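Local coordinates for ribosomal RNA small subunit methyltransferase E (PDB 5O95), which probably methylates the N3 position of a uridine in 16S ribosomal RNA, using S-adenosyl-L-methionine as methyl donor, at the interface of chains A and B. Numbering follows the deposited sequence. Chains: chain A/B, Ribosomal RNA small subunit methyltransferase E.

Contacts 1 and 2 are patches of one two-fold symmetric interface, the centres of their C-alpha atoms about 21 Å apart. Both bring the C-terminal tail of one chain, residues 244 and 245 after helix 227-242, against the cofactor-binding segment of the other, where residues 220 and 221 recur. In contact 1 the tail belongs to chain B, in contact 2 to chain A, and symmetry repeats each patch with the chains exchanged. Contact 1 centres on the terminal carboxylate, contact 2 on an arginine. Cofactor binding and chain pairing draw on the same segment, so the two may be coupled, although the structure alone does not show it.

Contact 1: the interface of chains A and B. Residues chain A 181-183, 219-221; chain B 240, 243-245.
In this RsmE-family methyltransferase, the chain B C-terminus ends against the cofactor-binding segment of chain A, and A:Arg183 of the 3-10 helix 182-184 reads its terminal carboxylate. From CB the arginine sets CG anti to its own carbonyl carbon (chi1 -58°), and this CG rests 3.6 Å above the plane of the A:Trp182 ring, over its centre. The chain then runs extended to NE before CZ turns the guanidinium, chi4 78°, so that one face lies over A:Trp182 NE1. At the tip, NH1 and NH2 converge end-on on one carboxylate oxygen, B:Leu245 O. The NH1 bond to B:Leu245 O, 3.1 Å, uses a lone pair in the carboxylate plane; NH2 reaches the same atom at 3.0 Å from above that plane. NH1 also donates to the hydroxyl A:Thr181 OG1 at 2.9 Å, almost exactly in the guanidinium plane. That hydroxyl also accepts A:Arg183 N, which helps hold it in place. Its bond to NH1, together with the grip on B:Leu245 O, would restrain rotation of the guanidinium. From the indole, A:Trp182 NE1 makes weak hydrogen bonds to B:Leu245 O and to B:Ala240 O, the latter a carbonyl near the end of helix 227-242. The other carboxylate oxygen is held through water: B:Leu245 OXT lies 2.6 Å from water 1, which joins it to A:Trp182 N and A:Ser219 O, and 2.7 Å from water 2, shared with A:Ser219 OG and A:Gly221 N. The guanidinium charge may stabilise the ionised terminus. Alongside, the B:Leu245 branch CD1 packs 3.9 Å from A:Gly221 CA, while B:Ala240 CB approaches the indole face opposite A:Arg183 CG, beyond the NE1 and CD1 rim, 4.0 Å from A:Trp182 CD1.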
# COMPACT_ATOMS: atom_id res chain seq x y z
N THR A 181 -0.77 17.32 10.84
CA THR A 181 -0.90 15.87 10.87
C THR A 181 -2.33 15.49 11.21
O THR A 181 -3.20 16.34 11.40
CB THR A 181 0.06 15.24 11.88
OG1 THR A 181 -0.39 15.49 13.22
CG2 THR A 181 1.47 15.81 11.73
N TRP A 182 -2.55 14.18 11.33
CA TRP A 182 -3.87 13.73 11.76
C TRP A 182 -4.26 14.32 13.12
O TRP A 182 -5.45 14.45 13.41
CB TRP A 182 -3.94 12.19 11.79
CG TRP A 182 -2.99 11.54 12.75
CD1 TRP A 182 -1.72 11.11 12.48
CD2 TRP A 182 -3.21 11.27 14.14
NE1 TRP A 182 -1.14 10.60 13.61
CE2 TRP A 182 -2.03 10.69 14.65
CE3 TRP A 182 -4.29 11.48 15.01
CZ2 TRP A 182 -1.90 10.29 15.98
CZ3 TRP A 182 -4.15 11.10 16.33
CH2 TRP A 182 -2.98 10.50 16.80
N ARG A 183 -3.28 14.70 13.95
CA ARG A 183 -3.57 15.26 15.25
C ARG A 183 -4.25 16.61 15.13
O ARG A 183 -4.84 17.09 16.11
CB ARG A 183 -2.28 15.42 16.06
CG ARG A 183 -1.53 14.11 16.23
CD ARG A 183 -0.09 14.34 16.67
NE ARG A 183 0.66 13.09 16.62
CZ ARG A 183 1.14 12.53 15.51
NH1 ARG A 183 0.95 13.12 14.33
NH2 ARG A 183 1.80 11.39 15.58
N SER A 219 0.14 16.14 6.21
CA SER A 219 1.41 15.47 6.00
C SER A 219 1.37 14.06 6.59
O SER A 219 0.57 13.77 7.48
CB SER A 219 2.55 16.27 6.61
OG SER A 219 2.45 16.29 8.02
N LEU A 220 2.25 13.20 6.08
CA LEU A 220 2.30 11.81 6.50
C LEU A 220 3.76 11.40 6.64
O LEU A 220 4.26 10.53 5.95
CB LEU A 220 1.67 10.89 5.46
CG LEU A 220 0.14 11.05 5.29
CD1 LEU A 220 -0.33 10.31 4.06
CD2 LEU A 220 -0.55 10.56 6.55
N GLY A 221 4.46 12.08 7.55
CA GLY A 221 5.82 11.71 7.87
C GLY A 221 6.91 12.41 7.07
O GLY A 221 6.65 13.09 6.06
N ALA B 240 1.50 6.14 12.62
CA ALA B 240 0.69 7.30 12.98
C ALA B 240 0.42 7.33 14.48
O ALA B 240 0.51 8.38 15.12
CB ALA B 240 -0.62 7.26 12.18
N GLY B 243 4.56 6.71 16.04
CA GLY B 243 5.77 7.11 15.35
C GLY B 243 5.65 8.50 14.77
O GLY B 243 5.07 9.38 15.41
N ASP B 244 6.14 8.70 13.55
CA ASP B 244 6.30 10.05 13.03
C ASP B 244 5.36 10.38 11.88
O ASP B 244 5.63 11.32 11.12
CB ASP B 244 7.75 10.31 12.63
CG ASP B 244 8.26 9.33 11.57
OD1 ASP B 244 7.51 8.45 11.11
OD2 ASP B 244 9.45 9.49 11.19
N LEU B 245 4.25 9.67 11.75
CA LEU B 245 3.23 10.11 10.81
C LEU B 245 2.22 10.99 11.53
O LEU B 245 1.84 10.70 12.67
CB LEU B 245 2.51 8.92 10.19
CG LEU B 245 3.06 8.46 8.85
CD1 LEU B 245 4.53 8.14 8.94
CD2 LEU B 245 2.29 7.24 8.40
OXT LEU B 245 1.77 12.00 11.00
O HOH W 1 -0.54 12.57 9.84
O HOH W 2 3.20 13.71 9.42

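Contact 2: the interface of chains A and B. Residues chain A 77-79, 103-106, 145, 147, 239, 244-245; chain B 220-225, 229.
A salt bridge lies at the heart of this RsmE-family dimer contact, where B:Arg223, a residue of the S-adenosyl-L-methionine site, enters chain A. Its guanidinium meets the A:Asp244 carboxylate end-on, the two groups nearly coplanar at 26°. B:Arg223 NH2 lies 2.8 Å from A:Asp244 OD1 and NH1 pairs with OD2, each oxygen using its syn lone pair. A:Asp244 CG sits in the crowded position between backbone N and carbonyl carbon (chi1 57°), while the arginine bends at chi3, -71°, to meet it.

Backbone carbonyls take further N-H groups of the same guanidinium. B:Arg223 NH1 donates to A:Arg77 O at 2.9 Å and NE to A:Glu104 O at 3.2 Å; both acceptors lie in the guanidinium plane, although each donor stands above its carbonyl plane. Water 3 joins NE, weakly, and NH2 to A:Glu104 O. Next along the chain, B:Val224 N meets a lone pair of A:Cys145 O at 2.9 Å. Tip to tip, the hydroxyl B:Thr229 OG1 donates to A:Glu104 OE1 at 3.0 Å from above the carboxylate plane.

Among apolar contacts, A:Arg147 CG packs 3.5 Å from B:Arg223 CD, the two side chains side by side and pointing the same way. Their like charges do not touch: A:Arg147 turns its guanidinium to A:Glu78, a side-on salt bridge that should offset its charge, and to A:Ala103 O. A:Gly106 CA lies over one face of the B:Arg223 guanidinium, toward its rim, and the B:Pro222 ring crosses the A:Asp244 side chain at about a right angle, CD 3.6 Å from A:Asp244 CG.

Within the fold, the arginine reaches in from before helix 227-242 of chain B, among the ends of helices 95-104 and 124-145 and the C-terminal tail of chain A.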
# COMPACT_ATOMS: atom_id res chain seq x y z
N ARG A 77 -19.93 -4.39 5.11
CA ARG A 77 -18.53 -4.23 5.49
C ARG A 77 -17.97 -2.89 5.04
O ARG A 77 -16.77 -2.75 4.78
CB ARG A 77 -17.67 -5.38 4.98
CG ARG A 77 -18.17 -6.74 5.41
CD ARG A 77 -17.14 -7.83 5.06
NE ARG A 77 -17.57 -9.09 5.65
CZ ARG A 77 -18.33 -9.99 5.04
NH1 ARG A 77 -18.72 -9.78 3.78
NH2 ARG A 77 -18.69 -11.08 5.70
N GLU A 78 -18.83 -1.88 4.97
CA GLU A 78 -18.42 -0.53 4.60
C GLU A 78 -18.02 0.24 5.84
O GLU A 78 -18.57 0.05 6.93
CB GLU A 78 -19.61 0.19 3.96
CG GLU A 78 -20.13 -0.51 2.68
CD GLU A 78 -19.00 -0.67 1.66
OE1 GLU A 78 -18.44 0.37 1.22
OE2 GLU A 78 -18.66 -1.82 1.32
N SER A 79 -17.04 1.13 5.67
CA SER A 79 -16.68 2.01 6.75
C SER A 79 -17.73 3.10 6.90
O SER A 79 -18.27 3.58 5.90
CB SER A 79 -15.34 2.66 6.44
OG SER A 79 -15.06 3.66 7.42
N ALA A 103 -9.92 0.17 -2.64
CA ALA A 103 -11.16 -0.59 -2.45
C ALA A 103 -11.05 -1.47 -1.21
O ALA A 103 -11.99 -1.53 -0.40
CB ALA A 103 -11.43 -1.42 -3.71
N GLU A 104 -9.93 -2.18 -1.05
CA GLU A 104 -9.70 -2.96 0.16
C GLU A 104 -9.81 -2.10 1.41
O GLU A 104 -10.26 -2.56 2.46
CB GLU A 104 -8.31 -3.60 0.14
CG GLU A 104 -8.15 -4.66 -0.90
CD GLU A 104 -6.77 -5.30 -0.84
OE1 GLU A 104 -6.32 -5.65 0.28
OE2 GLU A 104 -6.15 -5.44 -1.91
N LEU A 105 -9.31 -0.87 1.34
CA LEU A 105 -9.30 0.01 2.49
C LEU A 105 -10.60 0.80 2.63
O LEU A 105 -10.66 1.77 3.41
CB LEU A 105 -8.06 0.93 2.42
CG LEU A 105 -6.75 0.15 2.55
CD1 LEU A 105 -5.53 1.02 2.20
CD2 LEU A 105 -6.59 -0.39 3.96
N GLY A 106 -11.65 0.38 1.91
CA GLY A 106 -12.97 0.91 2.17
C GLY A 106 -13.34 2.22 1.51
O GLY A 106 -14.37 2.81 1.87
N CYS A 145 -12.22 -8.91 -0.74
CA CYS A 145 -12.10 -8.36 0.60
C CYS A 145 -13.42 -8.39 1.37
O CYS A 145 -13.40 -8.20 2.59
CB CYS A 145 -11.53 -6.94 0.56
SG CYS A 145 -12.73 -5.59 0.19
N ARG A 147 -16.34 -6.61 0.62
CA ARG A 147 -17.26 -5.49 0.47
C ARG A 147 -18.42 -5.86 -0.45
O ARG A 147 -18.23 -6.38 -1.55
CB ARG A 147 -16.56 -4.27 -0.13
CG ARG A 147 -15.64 -3.59 0.84
CD ARG A 147 -15.00 -2.38 0.17
NE ARG A 147 -15.97 -1.31 -0.04
CZ ARG A 147 -15.66 -0.12 -0.53
NH1 ARG A 147 -14.40 0.16 -0.86
NH2 ARG A 147 -16.61 0.79 -0.67
N GLN A 239 -8.91 5.93 8.02
CA GLN A 239 -9.84 4.93 8.55
C GLN A 239 -9.52 4.57 9.99
O GLN A 239 -10.42 4.26 10.77
CB GLN A 239 -9.83 3.66 7.70
CG GLN A 239 -10.23 3.83 6.26
CD GLN A 239 -11.71 3.97 6.09
OE1 GLN A 239 -12.41 4.31 7.03
NE2 GLN A 239 -12.20 3.70 4.88
N ASP A 244 -13.25 2.58 10.52
CA ASP A 244 -13.44 1.30 11.19
C ASP A 244 -12.15 0.48 11.32
O ASP A 244 -12.22 -0.73 11.53
CB ASP A 244 -14.53 0.48 10.50
CG ASP A 244 -14.25 0.24 9.02
OD1 ASP A 244 -13.15 0.60 8.52
OD2 ASP A 244 -15.12 -0.37 8.35
N LEU A 245 -10.99 1.11 11.24
CA LEU A 245 -9.75 0.39 11.53
C LEU A 245 -9.36 0.53 13.00
O LEU A 245 -9.57 1.59 13.61
CB LEU A 245 -8.60 0.86 10.62
CG LEU A 245 -8.29 -0.03 9.42
CD1 LEU A 245 -9.56 -0.24 8.56
CD2 LEU A 245 -7.14 0.56 8.61
OXT LEU A 245 -8.85 -0.42 13.61
N LEU B 220 -7.54 -4.88 11.87
CA LEU B 220 -7.41 -3.75 10.96
C LEU B 220 -8.66 -3.65 10.09
O LEU B 220 -8.59 -3.65 8.86
CB LEU B 220 -6.14 -3.82 10.11
CG LEU B 220 -4.81 -3.59 10.85
CD1 LEU B 220 -3.64 -3.90 9.93
CD2 LEU B 220 -4.69 -2.17 11.42
N GLY B 221 -9.82 -3.56 10.74
CA GLY B 221 -11.09 -3.39 10.05
C GLY B 221 -11.80 -4.67 9.67
O GLY B 221 -11.29 -5.78 9.84
N PRO B 222 -13.02 -4.54 9.15
CA PRO B 222 -13.85 -5.72 8.86
C PRO B 222 -13.65 -6.32 7.48
O PRO B 222 -14.27 -7.35 7.19
CB PRO B 222 -15.25 -5.13 8.97
CG PRO B 222 -15.09 -3.78 8.38
CD PRO B 222 -13.74 -3.28 8.89
N ARG B 223 -12.80 -5.73 6.64
CA ARG B 223 -12.54 -6.22 5.29
C ARG B 223 -11.25 -7.02 5.27
O ARG B 223 -10.25 -6.61 5.88
CB ARG B 223 -12.45 -5.04 4.31
CG ARG B 223 -13.75 -4.24 4.29
CD ARG B 223 -13.60 -2.91 3.56
NE ARG B 223 -12.78 -2.00 4.36
CZ ARG B 223 -13.23 -1.30 5.40
NH1 ARG B 223 -14.50 -1.32 5.76
NH2 ARG B 223 -12.37 -0.54 6.07
N VAL B 224 -11.26 -8.14 4.56
CA VAL B 224 -10.06 -8.97 4.53
C VAL B 224 -9.04 -8.30 3.63
O VAL B 224 -9.31 -8.07 2.45
CB VAL B 224 -10.37 -10.38 4.02
CG1 VAL B 224 -9.06 -11.19 3.99
CG2 VAL B 224 -11.46 -11.05 4.86
N LEU B 225 -7.87 -8.00 4.19
CA LEU B 225 -6.83 -7.37 3.42
C LEU B 225 -5.91 -8.42 2.83
O LEU B 225 -5.61 -9.42 3.47
CB LEU B 225 -6.02 -6.45 4.34
CG LEU B 225 -6.81 -5.34 5.05
CD1 LEU B 225 -5.85 -4.55 5.92
CD2 LEU B 225 -7.50 -4.43 4.05
N THR B 229 -1.19 -5.71 1.43
CA THR B 229 -1.91 -4.53 1.90
C THR B 229 -1.85 -4.45 3.41
O THR B 229 -1.67 -3.36 3.97
CB THR B 229 -3.37 -4.64 1.46
OG1 THR B 229 -3.43 -4.86 0.06
CG2 THR B 229 -4.10 -3.32 1.78
O HOH W 3 -9.88 -1.98 5.24
O HOH W 4 -9.93 -2.87 13.57
O HOH W 5 -16.21 -8.78 8.24